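PDB 6PV5: putative O-GlcNAcase nagJ from Clostridium perfringens, which probably hydrolyses terminal N-acetylhexosamine residues from glycans as a family 84 glycoside hydrolase, the chain including its catalytic barrel. Local coordinates for residues P334-M347 with L364-V377. Numbering follows the deposited sequence. Where two conformers were deposited one is given.
Sequences PLITVPVEYWGSSM and LDKDIEVMWTGNDV. With EDO (1,2-ethanediol), chain F.
Backbone bonds join Leu335-Thr337 to Glu369-Met371 as parallel neighbours, the fifth and sixth strands of the (beta/alpha)8 barrel: Glu369 N reaches Leu335 O (3.0 Å), Thr337 N reaches Glu369 O (2.8 Å) and Met371 N reaches Thr337 O (3.0 Å). Beyond the strands' C-terminal ends the loops are tied again. Thr373 N donates to Tyr342 O, Gly344 N makes a nearly straight 2.7 Å bond to Gly374 O, and Ser345 N meets Asn375 O. Thr373 OG1 reaches forward along its own loop to donate to Asp376 O, approaching 41° out of that carbonyl's plane. Val377 CG2 sits over one face of the Trp343 indole, 3.8 Å from the centroid of its six-membered ring, while Ser346 CB covers the opposite face. Trp343 CE3 in turn lies over the centre of the Tyr342 ring, whose CD2 is 3.7 Å from Thr373 CG2. Within the strand pair, Met371 bends at its last torsion (chi3 -62°), bringing CE to Ile336 CG2 at 3.6 Å; Thr337 and Val370 lie side by side on the other sheet face, toward the helices. Tyr342 OH bonds to Asp305, the predicted proton donor, so packing that restrains the tyrosine's ring probably helps hold it beside this acid.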
ATOM      1  N   PRO A 334      -0.429   9.594  19.289  1.00 31.40           N
ATOM      2  CA  PRO A 334      -1.363  10.678  18.950  1.00 31.90           C
ATOM      3  C   PRO A 334      -2.686  10.165  18.379  1.00 33.21           C
ATOM      4  O   PRO A 334      -2.704   9.149  17.693  1.00 36.45           O
ATOM      5  CB  PRO A 334      -0.584  11.472  17.891  1.00 33.78           C
ATOM      6  CG  PRO A 334       0.862  11.256  18.289  1.00 33.38           C
ATOM      7  CD  PRO A 334       0.894   9.784  18.676  1.00 34.75           C
ATOM      8  N   LEU A 335      -3.790  10.834  18.723  1.00 28.82           N
ATOM      9  CA  LEU A 335      -5.106  10.490  18.223  1.00 32.77           C
ATOM     10  C   LEU A 335      -5.152  10.809  16.727  1.00 36.57           C
ATOM     11  O   LEU A 335      -4.445  11.704  16.260  1.00 31.12           O
ATOM     12  CB  LEU A 335      -6.133  11.346  18.961  1.00 31.53           C
ATOM     13  CG  LEU A 335      -7.598  11.147  18.566  1.00 34.30           C
ATOM     14  CD1 LEU A 335      -8.074   9.744  18.910  1.00 33.43           C
ATOM     15  CD2 LEU A 335      -8.492  12.166  19.253  1.00 34.24           C
ATOM     16  N   ILE A 336      -5.984  10.056  15.996  1.00 35.78           N
ATOM     17  CA  ILE A 336      -6.148  10.225  14.559  1.00 34.52           C
ATOM     18  C   ILE A 336      -7.624  10.468  14.303  1.00 31.53           C
ATOM     19  O   ILE A 336      -8.461   9.863  14.969  1.00 31.90           O
ATOM     20  CB  ILE A 336      -5.670   8.956  13.829  1.00 38.08           C
ATOM     21  CG1 ILE A 336      -4.153   8.786  13.937  1.00 36.03           C
ATOM     22  CG2 ILE A 336      -6.162   8.942  12.383  1.00 36.57           C
ATOM     23  CD1 ILE A 336      -3.651   7.444  13.427  1.00 42.12           C
ATOM     24  N   THR A 337      -7.936  11.379  13.375  1.00 27.69           N
ATOM     25  CA  THR A 337      -9.338  11.608  13.057  1.00 27.33           C
ATOM     26  C   THR A 337      -9.528  11.767  11.547  1.00 26.72           C
ATOM     27  O   THR A 337      -8.561  11.917  10.800  1.00 27.60           O
ATOM     28  CB  THR A 337      -9.901  12.813  13.829  1.00 24.58           C
ATOM     29  OG1 THR A 337     -11.320  12.800  13.710  1.00 27.17           O
ATOM     30  CG2 THR A 337      -9.391  14.149  13.340  1.00 24.92           C
ATOM     31  N   VAL A 338     -10.796  11.750  11.122  1.00 28.58           N
ATOM     32  CA  VAL A 338     -11.171  12.124   9.767  1.00 31.28           C
ATOM     33  C   VAL A 338     -12.442  12.960   9.856  1.00 28.80           C
ATOM     34  O   VAL A 338     -13.412  12.566  10.499  1.00 31.36           O
ATOM     35  CB  VAL A 338     -11.329  10.917   8.803  1.00 33.02           C
ATOM     36  CG1 VAL A 338     -12.424   9.973   9.251  1.00 29.99           C
ATOM     37  CG2 VAL A 338     -11.634  11.372   7.378  1.00 31.25           C
ATOM     38  N   PRO A 339     -12.472  14.139   9.196  1.00 27.86           N
ATOM     39  CA  PRO A 339     -13.613  15.045   9.287  1.00 29.34           C
ATOM     40  C   PRO A 339     -14.802  14.577   8.449  1.00 32.69           C
ATOM     41  O   PRO A 339     -14.675  13.655   7.641  1.00 33.52           O
ATOM     42  CB  PRO A 339     -13.093  16.387   8.746  1.00 29.13           C
ATOM     43  CG  PRO A 339     -11.653  16.157   8.333  1.00 26.81           C
ATOM     44  CD  PRO A 339     -11.378  14.674   8.385  1.00 27.01           C
ATOM     45  N   VAL A 340     -15.944  15.249   8.644  1.00 29.13           N
ATOM     46  CA  VAL A 340     -17.105  15.085   7.789  1.00 34.04           C
ATOM     47  C   VAL A 340     -16.744  15.543   6.370  1.00 34.53           C
ATOM     48  O   VAL A 340     -17.056  14.845   5.414  1.00 34.59           O
ATOM     49  CB  VAL A 340     -18.333  15.832   8.352  1.00 34.39           C
ATOM     50  CG1 VAL A 340     -19.477  15.896   7.352  1.00 37.11           C
ATOM     51  CG2 VAL A 340     -18.811  15.241   9.671  1.00 34.40           C
ATOM     52  N   GLU A 341     -16.079  16.705   6.250  1.00 31.94           N
ATOM     53  CA  GLU A 341     -15.645  17.244   4.968  1.00 29.68           C
ATOM     54  C   GLU A 341     -14.242  16.720   4.680  1.00 28.44           C
ATOM     55  O   GLU A 341     -13.252  17.392   4.951  1.00 28.33           O
ATOM     56  CB  GLU A 341     -15.768  18.780   4.942  1.00 28.84           C
ATOM     57  CG  GLU A 341     -17.211  19.273   4.968  1.00 28.73           C
ATOM     58  CD  GLU A 341     -17.517  20.758   5.169  1.00 32.10           C
ATOM     59  OE1 GLU A 341     -16.604  21.551   5.514  1.00 29.89           O
ATOM     60  OE2 GLU A 341     -18.691  21.124   4.996  1.00 33.04           O
ATOM     61  N   TYR A 342     -14.145  15.494   4.146  1.00 27.25           N
ATOM     62  CA  TYR A 342     -12.853  14.832   4.172  1.00 24.57           C
ATOM     63  C   TYR A 342     -12.146  14.930   2.830  1.00 24.58           C
ATOM     64  O   TYR A 342     -11.011  14.485   2.735  1.00 26.06           O
ATOM     65  CB  TYR A 342     -12.931  13.379   4.649  1.00 26.04           C
ATOM     66  CG  TYR A 342     -13.904  12.491   3.913  1.00 27.57           C
ATOM     67  CD1 TYR A 342     -15.186  12.286   4.396  1.00 26.91           C
ATOM     68  CD2 TYR A 342     -13.538  11.855   2.732  1.00 26.64           C
ATOM     69  CE1 TYR A 342     -16.097  11.488   3.717  1.00 28.79           C
ATOM     70  CE2 TYR A 342     -14.428  11.043   2.053  1.00 28.23           C
ATOM     71  CZ  TYR A 342     -15.707  10.866   2.537  1.00 29.59           C
ATOM     72  OH  TYR A 342     -16.576  10.088   1.828  1.00 33.48           O
ATOM     73  N   TRP A 343     -12.807  15.498   1.814  1.00 26.10           N
ATOM     74  CA  TRP A 343     -12.115  15.764   0.558  1.00 26.09           C
ATOM     75  C   TRP A 343     -11.961  17.272   0.348  1.00 25.21           C
ATOM     76  O   TRP A 343     -12.751  18.066   0.844  1.00 27.72           O
ATOM     77  CB  TRP A 343     -12.760  15.006  -0.625  1.00 24.56           C
ATOM     78  CG  TRP A 343     -14.150  15.420  -0.999  1.00 23.16           C
ATOM     79  CD1 TRP A 343     -14.497  16.275  -2.007  1.00 25.64           C
ATOM     80  CD2 TRP A 343     -15.386  15.007  -0.391  1.00 25.01           C
ATOM     81  NE1 TRP A 343     -15.851  16.437  -2.061  1.00 24.53           N
ATOM     82  CE2 TRP A 343     -16.426  15.635  -1.107  1.00 26.31           C
ATOM     83  CE3 TRP A 343     -15.722  14.147   0.664  1.00 27.41           C
ATOM     84  CZ2 TRP A 343     -17.770  15.453  -0.787  1.00 27.12           C
ATOM     85  CZ3 TRP A 343     -17.054  13.966   0.978  1.00 27.56           C
ATOM     86  CH2 TRP A 343     -18.064  14.622   0.272  1.00 26.03           C
ATOM     87  N   GLY A 344     -10.887  17.668  -0.332  1.00 26.62           N
ATOM     88  CA  GLY A 344     -10.538  19.073  -0.468  1.00 28.43           C
ATOM     89  C   GLY A 344     -11.692  19.956  -0.940  1.00 29.26           C
ATOM     90  O   GLY A 344     -11.972  20.998  -0.334  1.00 27.94           O
ATOM     91  N   SER A 345     -12.363  19.528  -2.015  0.73 26.92           N
ATOM     92  CA  SER A 345     -13.452  20.320  -2.573  0.73 26.94           C
ATOM     93  C   SER A 345     -14.615  20.494  -1.595  0.73 28.93           C
ATOM     94  O   SER A 345     -15.294  21.524  -1.642  0.73 28.51           O
ATOM     95  CB  SER A 345     -13.907  19.774  -3.901  0.73 26.13           C
ATOM     96  OG  SER A 345     -12.819  19.843  -4.816  0.73 28.03           O
ATOM     97  N   SER A 346     -14.854  19.493  -0.730  1.00 28.19           N
ATOM     98  CA  SER A 346     -15.914  19.594   0.272  1.00 30.27           C
ATOM     99  C   SER A 346     -15.606  20.696   1.298  1.00 30.38           C
ATOM    100  O   SER A 346     -16.512  21.165   1.978  1.00 30.09           O
ATOM    101  CB  SER A 346     -16.197  18.281   0.973  1.00 29.97           C
ATOM    102  OG  SER A 346     -15.128  17.923   1.843  1.00 28.59           O
ATOM    103  N   MET A 347     -14.343  21.138   1.371  1.00 30.88           N
ATOM    104  CA  MET A 347     -13.886  21.999   2.457  1.00 33.09           C
ATOM    105  C   MET A 347     -14.019  23.472   2.069  1.00 37.77           C
ATOM    106  O   MET A 347     -13.919  24.339   2.939  1.00 34.01           O
ATOM    107  CB  MET A 347     -12.408  21.742   2.764  1.00 32.51           C
ATOM    108  CG  MET A 347     -12.115  20.400   3.410  1.00 28.38           C
ATOM    109  SD  MET A 347     -10.336  20.256   3.602  1.00 32.06           S
ATOM    110  CE  MET A 347     -10.172  18.487   3.862  1.00 31.82           C
ATOM    111  N   LEU A 364      -9.806  22.249  16.725  1.00 41.31           N
ATOM    112  CA  LEU A 364      -9.148  20.972  16.982  1.00 34.70           C
ATOM    113  C   LEU A 364      -7.690  21.176  17.379  1.00 36.67           C
ATOM    114  O   LEU A 364      -6.972  21.853  16.660  1.00 37.56           O
ATOM    115  CB  LEU A 364      -9.223  20.125  15.705  1.00 34.39           C
ATOM    116  CG  LEU A 364      -8.714  18.688  15.829  1.00 35.84           C
ATOM    117  CD1 LEU A 364      -9.665  17.868  16.695  1.00 30.65           C
ATOM    118  CD2 LEU A 364      -8.546  18.038  14.452  1.00 30.50           C
ATOM    119  N   ASP A 365      -7.241  20.512  18.467  1.00 36.11           N
ATOM    120  CA  ASP A 365      -5.852  20.542  18.910  1.00 35.10           C
ATOM    121  C   ASP A 365      -4.884  20.102  17.812  1.00 36.70           C
ATOM    122  O   ASP A 365      -5.050  19.043  17.199  1.00 38.43           O
ATOM    123  CB  ASP A 365      -5.592  19.541  20.042  1.00 40.94           C
ATOM    124  CG  ASP A 365      -6.259  19.795  21.384  1.00 47.02           C
ATOM    125  OD1 ASP A 365      -6.834  20.896  21.579  1.00 43.64           O
ATOM    126  OD2 ASP A 365      -6.178  18.875  22.248  1.00 51.79           O
ATOM    127  N   LYS A 366      -3.773  20.830  17.706  1.00 35.66           N
ATOM    128  CA  LYS A 366      -2.811  20.703  16.622  1.00 38.67           C
ATOM    129  C   LYS A 366      -2.056  19.373  16.628  1.00 43.33           C
ATOM    130  O   LYS A 366      -1.492  18.980  15.599  1.00 45.62           O
ATOM    131  CB  LYS A 366      -1.853  21.897  16.568  1.00 42.32           C
ATOM    132  CG  LYS A 366      -2.487  23.212  16.121  1.00 47.67           C
ATOM    133  CD  LYS A 366      -1.496  24.190  15.508  1.00 56.42           C
ATOM    134  CE  LYS A 366      -1.814  25.658  15.736  1.00 57.77           C
ATOM    135  NZ  LYS A 366      -3.256  25.967  15.548  1.00 65.78           N
ATOM    136  N   ASP A 367      -2.030  18.673  17.766  1.00 42.35           N
ATOM    137  CA  ASP A 367      -1.275  17.430  17.821  1.00 40.47           C
ATOM    138  C   ASP A 367      -2.170  16.232  17.475  1.00 39.63           C
ATOM    139  O   ASP A 367      -1.719  15.087  17.534  1.00 44.09           O
ATOM    140  CB  ASP A 367      -0.499  17.311  19.139  1.00 42.54           C
ATOM    141  CG  ASP A 367      -1.374  17.180  20.374  1.00 49.40           C
ATOM    142  OD1 ASP A 367      -2.626  17.305  20.245  1.00 51.01           O
ATOM    143  OD2 ASP A 367      -0.801  16.955  21.465  1.00 54.53           O
ATOM    144  N   ILE A 368      -3.442  16.500  17.128  1.00 36.94           N
ATOM    145  CA  ILE A 368      -4.334  15.465  16.623  1.00 36.85           C
ATOM    146  C   ILE A 368      -4.137  15.362  15.112  1.00 36.43           C
ATOM    147  O   ILE A 368      -4.159  16.374  14.428  1.00 35.18           O
ATOM    148  CB  ILE A 368      -5.799  15.755  16.990  1.00 33.47           C
ATOM    149  CG1 ILE A 368      -6.016  15.740  18.510  1.00 30.83           C
ATOM    150  CG2 ILE A 368      -6.730  14.790  16.258  1.00 33.45           C
ATOM    151  CD1 ILE A 368      -7.363  16.299  18.960  1.00 27.10           C
ATOM    152  N   GLU A 369      -3.959  14.128  14.614  1.00 38.56           N
ATOM    153  CA  GLU A 369      -3.704  13.852  13.208  1.00 34.59           C
ATOM    154  C   GLU A 369      -5.037  13.846  12.467  1.00 31.77           C
ATOM    155  O   GLU A 369      -6.034  13.396  13.022  1.00 30.04           O
ATOM    156  CB  GLU A 369      -2.950  12.527  13.069  1.00 36.69           C
ATOM    157  CG  GLU A 369      -1.729  12.439  13.980  1.00 40.76           C
ATOM    158  CD  GLU A 369      -0.528  13.250  13.511  1.00 45.65           C
ATOM    159  OE1 GLU A 369      -0.686  14.076  12.574  1.00 42.91           O
ATOM    160  OE2 GLU A 369       0.574  13.047  14.062  1.00 48.96           O
ATOM    161  N   VAL A 370      -5.036  14.402  11.242  1.00 30.24           N
ATOM    162  CA  VAL A 370      -6.232  14.546  10.421  1.00 29.63           C
ATOM    163  C   VAL A 370      -5.973  13.962   9.031  1.00 28.91           C
ATOM    164  O   VAL A 370      -5.022  14.357   8.352  1.00 27.46           O
ATOM    165  CB  VAL A 370      -6.721  16.004  10.319  1.00 29.01           C
ATOM    166  CG1 VAL A 370      -8.008  16.117   9.511  1.00 27.70           C
ATOM    167  CG2 VAL A 370      -6.969  16.603  11.697  1.00 31.69           C
ATOM    168  N   MET A 371      -6.870  13.048   8.626  1.00 27.75           N
ATOM    169  CA  MET A 371      -6.812  12.349   7.347  1.00 28.30           C
ATOM    170  C   MET A 371      -7.724  13.056   6.351  1.00 26.83           C
ATOM    171  O   MET A 371      -8.791  13.554   6.703  1.00 24.98           O
ATOM    172  CB  MET A 371      -7.236  10.877   7.499  1.00 28.29           C
ATOM    173  CG  MET A 371      -6.215  10.082   8.325  1.00 29.55           C
ATOM    174  SD  MET A 371      -6.542   8.286   8.515  1.00 35.54           S
ATOM    175  CE  MET A 371      -8.106   8.239   9.385  1.00 28.26           C
ATOM    176  N   TRP A 372      -7.268  13.124   5.103  1.00 23.59           N
ATOM    177  CA  TRP A 372      -8.144  13.584   4.043  1.00 23.10           C
ATOM    178  C   TRP A 372      -7.810  12.795   2.782  1.00 22.41           C
ATOM    179  O   TRP A 372      -6.779  12.115   2.737  1.00 23.05           O
ATOM    180  CB  TRP A 372      -8.021  15.115   3.884  1.00 22.45           C
ATOM    181  CG  TRP A 372      -7.282  15.640   2.687  1.00 20.41           C
ATOM    182  CD1 TRP A 372      -7.815  16.404   1.684  1.00 21.27           C
ATOM    183  CD2 TRP A 372      -5.868  15.558   2.414  1.00 22.06           C
ATOM    184  NE1 TRP A 372      -6.838  16.782   0.796  1.00 21.13           N
ATOM    185  CE2 TRP A 372      -5.640  16.254   1.201  1.00 19.96           C
ATOM    186  CE3 TRP A 372      -4.780  14.938   3.046  1.00 20.19           C
ATOM    187  CZ2 TRP A 372      -4.376  16.355   0.621  1.00 21.48           C
ATOM    188  CZ3 TRP A 372      -3.531  15.044   2.476  1.00 22.13           C
ATOM    189  CH2 TRP A 372      -3.327  15.739   1.281  1.00 24.16           C
ATOM    190  N   THR A 373      -8.692  12.857   1.774  1.00 23.41           N
ATOM    191  CA  THR A 373      -8.524  11.949   0.643  1.00 25.03           C
ATOM    192  C   THR A 373      -7.884  12.632  -0.569  1.00 25.33           C
ATOM    193  O   THR A 373      -7.612  11.965  -1.574  1.00 22.75           O
ATOM    194  CB  THR A 373      -9.869  11.299   0.279  1.00 25.61           C
ATOM    195  OG1 THR A 373     -10.786  12.350  -0.045  1.00 25.59           O
ATOM    196  CG2 THR A 373     -10.426  10.427   1.390  1.00 21.56           C
ATOM    197  N   GLY A 374      -7.609  13.945  -0.467  1.00 24.38           N
ATOM    198  CA  GLY A 374      -7.184  14.731  -1.622  1.00 23.15           C
ATOM    199  C   GLY A 374      -8.335  15.596  -2.111  1.00 21.97           C
ATOM    200  O   GLY A 374      -9.305  15.785  -1.378  1.00 23.30           O
ATOM    201  N   ASN A 375      -8.263  16.100  -3.348  1.00 23.77           N
ATOM    202  CA  ASN A 375      -9.284  17.055  -3.789  1.00 23.70           C
ATOM    203  C   ASN A 375     -10.656  16.390  -3.850  1.00 24.23           C
ATOM    204  O   ASN A 375     -11.662  17.042  -3.625  1.00 27.24           O
ATOM    205  CB  ASN A 375      -8.993  17.689  -5.157  1.00 25.05           C
ATOM    206  CG  ASN A 375      -7.741  18.548  -5.158  1.00 29.13           C
ATOM    207  OD1 ASN A 375      -7.223  18.911  -4.108  1.00 27.12           O
ATOM    208  ND2 ASN A 375      -7.243  18.874  -6.335  1.00 27.60           N
ATOM    209  N   ASP A 376     -10.684  15.097  -4.188  1.00 25.19           N
ATOM    210  CA  ASP A 376     -11.929  14.351  -4.306  1.00 26.19           C
ATOM    211  C   ASP A 376     -11.918  13.148  -3.372  1.00 23.62           C
ATOM    212  O   ASP A 376     -10.886  12.809  -2.802  1.00 23.37           O
ATOM    213  CB  ASP A 376     -12.088  13.870  -5.748  1.00 27.07           C
ATOM    214  CG  ASP A 376     -11.992  15.058  -6.692  1.00 31.96           C
ATOM    215  OD1 ASP A 376     -12.932  15.918  -6.689  1.00 30.55           O
ATOM    216  OD2 ASP A 376     -10.948  15.169  -7.353  1.00 34.30           O
ATOM    217  N   VAL A 377     -13.074  12.482  -3.272  1.00 23.44           N
ATOM    218  CA  VAL A 377     -13.148  11.184  -2.627  1.00 23.71           C
ATOM    219  C   VAL A 377     -12.180  10.193  -3.270  1.00 27.03           C
ATOM    220  O   VAL A 377     -11.422   9.516  -2.570  1.00 29.53           O
ATOM    221  CB  VAL A 377     -14.600  10.685  -2.612  1.00 24.85           C
ATOM    222  CG1 VAL A 377     -14.724   9.352  -1.871  1.00 23.88           C
ATOM    223  CG2 VAL A 377     -15.496  11.742  -1.987  1.00 22.06           C
TER
HETATM  224  C1  EDO F 605     -20.912  23.677   5.326  1.00 38.01           C
HETATM  225  O1  EDO F 605     -19.699  23.353   5.947  1.00 40.39           O
HETATM  226  C2  EDO F 605     -21.894  23.014   6.119  1.00 43.30           C
HETATM  227  O2  EDO F 605     -21.641  23.516   7.408  1.00 51.76           O
HETATM  228  O   HOH W   1      -2.902  13.355  19.739  1.00 40.16           O
HETATM  229  O   HOH W   2     -13.070  18.425  -7.183  1.00 46.58           O